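Local coordinates for protein thioredoxin (Bacillus cereus, PDB 3ZIT) that probably transfers electrons as a small thioredoxin- or glutaredoxin-like oxidoreductase, using a pair of cysteines that can form a disulfide, at residues I4-A8 / R43-Y48. The protein carries 1 engineered substitution. Coordinates in Å, arbitrary orientation, origin at the centre of the assembly. Residue numbers count along the deposited sequence, not the author numbering.
Engineered in segment 4-8: Ala8 (natural residue Thr).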
loop_
_atom_site.group_PDB
_atom_site.type_symbol
_atom_site.label_atom_id
_atom_site.label_comp_id
_atom_site.label_asym_id
_atom_site.label_seq_id
_atom_site.Cartn_x
_atom_site.Cartn_y
_atom_site.Cartn_z
ATOM N N ILE B 4 -7.364 12.714 -11.524
ATOM C CA ILE B 4 -7.176 11.594 -10.647
ATOM C C ILE B 4 -8.104 11.678 -9.519
ATOM O O ILE B 4 -7.997 12.655 -8.691
ATOM C CB ILE B 4 -5.747 11.384 -10.127
ATOM C CG1 ILE B 4 -4.683 11.552 -11.209
ATOM C CG2 ILE B 4 -5.589 10.136 -9.341
ATOM C CD1 ILE B 4 -3.489 12.260 -10.744
ATOM N N GLU B 5 -9.070 10.765 -9.380
ATOM C CA GLU B 5 -10.061 10.755 -8.321
ATOM C C GLU B 5 -9.894 9.515 -7.488
ATOM O O GLU B 5 -9.814 8.413 -8.055
ATOM C CB GLU B 5 -11.494 10.799 -8.829
ATOM C CG GLU B 5 -11.811 12.042 -9.647
ATOM C CD GLU B 5 -13.286 12.015 -10.174
ATOM O OE1 GLU B 5 -13.931 10.957 -10.203
ATOM O OE2 GLU B 5 -13.728 12.973 -10.777
ATOM N N VAL B 6 -9.906 9.645 -6.187
ATOM C CA VAL B 6 -9.857 8.519 -5.249
ATOM C C VAL B 6 -11.137 8.474 -4.465
ATOM O O VAL B 6 -11.466 9.435 -3.775
ATOM C CB VAL B 6 -8.645 8.650 -4.325
ATOM C CG1 VAL B 6 -8.638 7.521 -3.311
ATOM C CG2 VAL B 6 -7.376 8.704 -5.123
ATOM N N TYR B 7 -11.849 7.359 -4.539
ATOM C CA TYR B 7 -13.056 7.123 -3.765
ATOM C C TYR B 7 -12.719 6.213 -2.588
ATOM O O TYR B 7 -12.194 5.101 -2.787
ATOM C CB TYR B 7 -14.158 6.501 -4.636
ATOM C CG TYR B 7 -14.624 7.483 -5.712
ATOM C CD1 TYR B 7 -13.928 7.668 -6.868
ATOM C CD2 TYR B 7 -15.702 8.312 -5.450
ATOM C CE1 TYR B 7 -14.234 8.686 -7.760
ATOM C CE2 TYR B 7 -16.041 9.335 -6.330
ATOM C CZ TYR B 7 -15.316 9.538 -7.450
ATOM O OH TYR B 7 -15.651 10.587 -8.294
ATOM N N ALA B 8 -13.036 6.700 -1.383
ATOM C CA ALA B 8 -12.650 6.024 -0.167
ATOM C C ALA B 8 -13.801 6.106 0.845
ATOM O O ALA B 8 -14.821 6.728 0.568
ATOM C CB ALA B 8 -11.396 6.667 0.449
ATOM N N ARG B 43 -21.602 8.640 -7.931
ATOM C CA ARG B 43 -20.688 8.478 -9.027
ATOM C C ARG B 43 -19.960 7.101 -9.016
ATOM O O ARG B 43 -19.856 6.461 -10.054
ATOM C CB ARG B 43 -19.592 9.569 -9.071
ATOM C CG ARG B 43 -20.192 10.954 -9.299
ATOM C CD ARG B 43 -19.112 11.953 -9.656
ATOM N NE ARG B 43 -18.097 12.149 -8.571
ATOM C CZ ARG B 43 -18.261 12.903 -7.493
ATOM N NH1 ARG B 43 -19.353 13.642 -7.254
ATOM N NH2 ARG B 43 -17.274 12.986 -6.618
ATOM N N LEU B 44 -19.480 6.691 -7.847
ATOM C CA LEU B 44 -18.837 5.390 -7.675
ATOM C C LEU B 44 -19.734 4.267 -8.244
ATOM O O LEU B 44 -19.294 3.449 -9.042
ATOM C CB LEU B 44 -18.536 5.162 -6.192
ATOM C CG LEU B 44 -17.933 3.793 -5.868
ATOM C CD1 LEU B 44 -16.493 3.739 -6.368
ATOM C CD2 LEU B 44 -18.049 3.505 -4.422
ATOM N N LEU B 45 -20.969 4.242 -7.774
ATOM C CA LEU B 45 -21.895 3.112 -8.029
ATOM C C LEU B 45 -22.457 3.187 -9.414
ATOM O O LEU B 45 -22.532 2.161 -10.076
ATOM C CB LEU B 45 -23.039 3.173 -7.016
ATOM C CG LEU B 45 -22.710 2.766 -5.617
ATOM C CD1 LEU B 45 -23.857 3.137 -4.669
ATOM C CD2 LEU B 45 -22.311 1.334 -5.470
ATOM N N TYR B 46 -22.868 4.351 -9.853
ATOM C CA TYR B 46 -23.694 4.453 -11.096
ATOM C C TYR B 46 -22.836 4.946 -12.244
ATOM O O TYR B 46 -23.204 4.656 -13.348
ATOM C CB TYR B 46 -24.951 5.349 -10.818
ATOM C CG TYR B 46 -25.836 4.819 -9.653
ATOM C CD1 TYR B 46 -26.684 3.715 -9.788
ATOM C CD2 TYR B 46 -25.828 5.437 -8.420
ATOM C CE1 TYR B 46 -27.443 3.221 -8.687
ATOM C CE2 TYR B 46 -26.505 4.919 -7.313
ATOM C CZ TYR B 46 -27.276 3.782 -7.447
ATOM O OH TYR B 46 -27.971 3.257 -6.330
ATOM N N ASP B 47 -21.900 5.858 -12.096
ATOM C CA ASP B 47 -21.064 6.307 -13.191
ATOM C C ASP B 47 -19.922 5.400 -13.468
ATOM O O ASP B 47 -19.576 5.086 -14.607
ATOM C CB ASP B 47 -20.417 7.702 -12.951
ATOM C CG ASP B 47 -21.389 8.804 -12.847
ATOM O OD1 ASP B 47 -22.586 8.577 -13.047
ATOM O OD2 ASP B 47 -20.879 9.922 -12.603
ATOM N N TYR B 48 -19.283 4.917 -12.391
ATOM C CA TYR B 48 -18.099 4.132 -12.493
ATOM C C TYR B 48 -18.321 2.629 -12.298
ATOM O O TYR B 48 -17.395 1.822 -12.497
ATOM C CB TYR B 48 -16.978 4.619 -11.564
ATOM C CG TYR B 48 -16.626 6.076 -11.804
ATOM C CD1 TYR B 48 -16.357 6.542 -13.069
ATOM C CD2 TYR B 48 -16.520 6.981 -10.702
ATOM C CE1 TYR B 48 -16.044 7.896 -13.298
ATOM C CE2 TYR B 48 -16.193 8.334 -10.878
ATOM C CZ TYR B 48 -15.975 8.777 -12.169
ATOM O OH TYR B 48 -15.615 10.066 -12.347
#
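Tyr7, on the strand 4-8, gives up more surface to this contact than any other residue, its ring standing between the sheet and the C-terminal part of helix 38-47. The phenol oxygen collects polar partners: Arg43 NE donates to Tyr7 OH at 2.9 Å in a nearly straight hydrogen bond, Arg43 NH2 adds a weak one to Tyr7 OH at 3.3 Å, and Tyr7 OH in turn donates to Glu5 OE1, 2.6 Å away. A charged guanidinium and a carboxylate thus meet through one hydroxyl. Tyr48, near the C-terminal end of the helix, closes the group from the other segment: Tyr48 OH lies 2.9 Å from Glu5 OE1, close enough for at most a weak hydrogen bond, and Tyr48 CE2 3.7 Å from Tyr7 CE1; the two rings lie obliquely, planes at 59°. Tyr48 N donates to Arg43 O (2.9 Å), an i+5 to i bond of the wider pi-type turn, and both residues point their CA-to-CB bonds toward the strand. Nearer the strand backbone, Leu44 CD1 packs 4.0 Å from Tyr7 CB. Phe32 on the neighbouring parallel strand meets the Tyr7 ring and makes a cation-pi contact with Arg43. On the opposite face of the strand, Val6 and the engineered Ala8 (natural Thr) touch helix 13-24, Ala8 reaching Cys15 of the Cys12–Cys15 disulfide. A central strand sandwiched between helices in this way is characteristic of the thioredoxin fold.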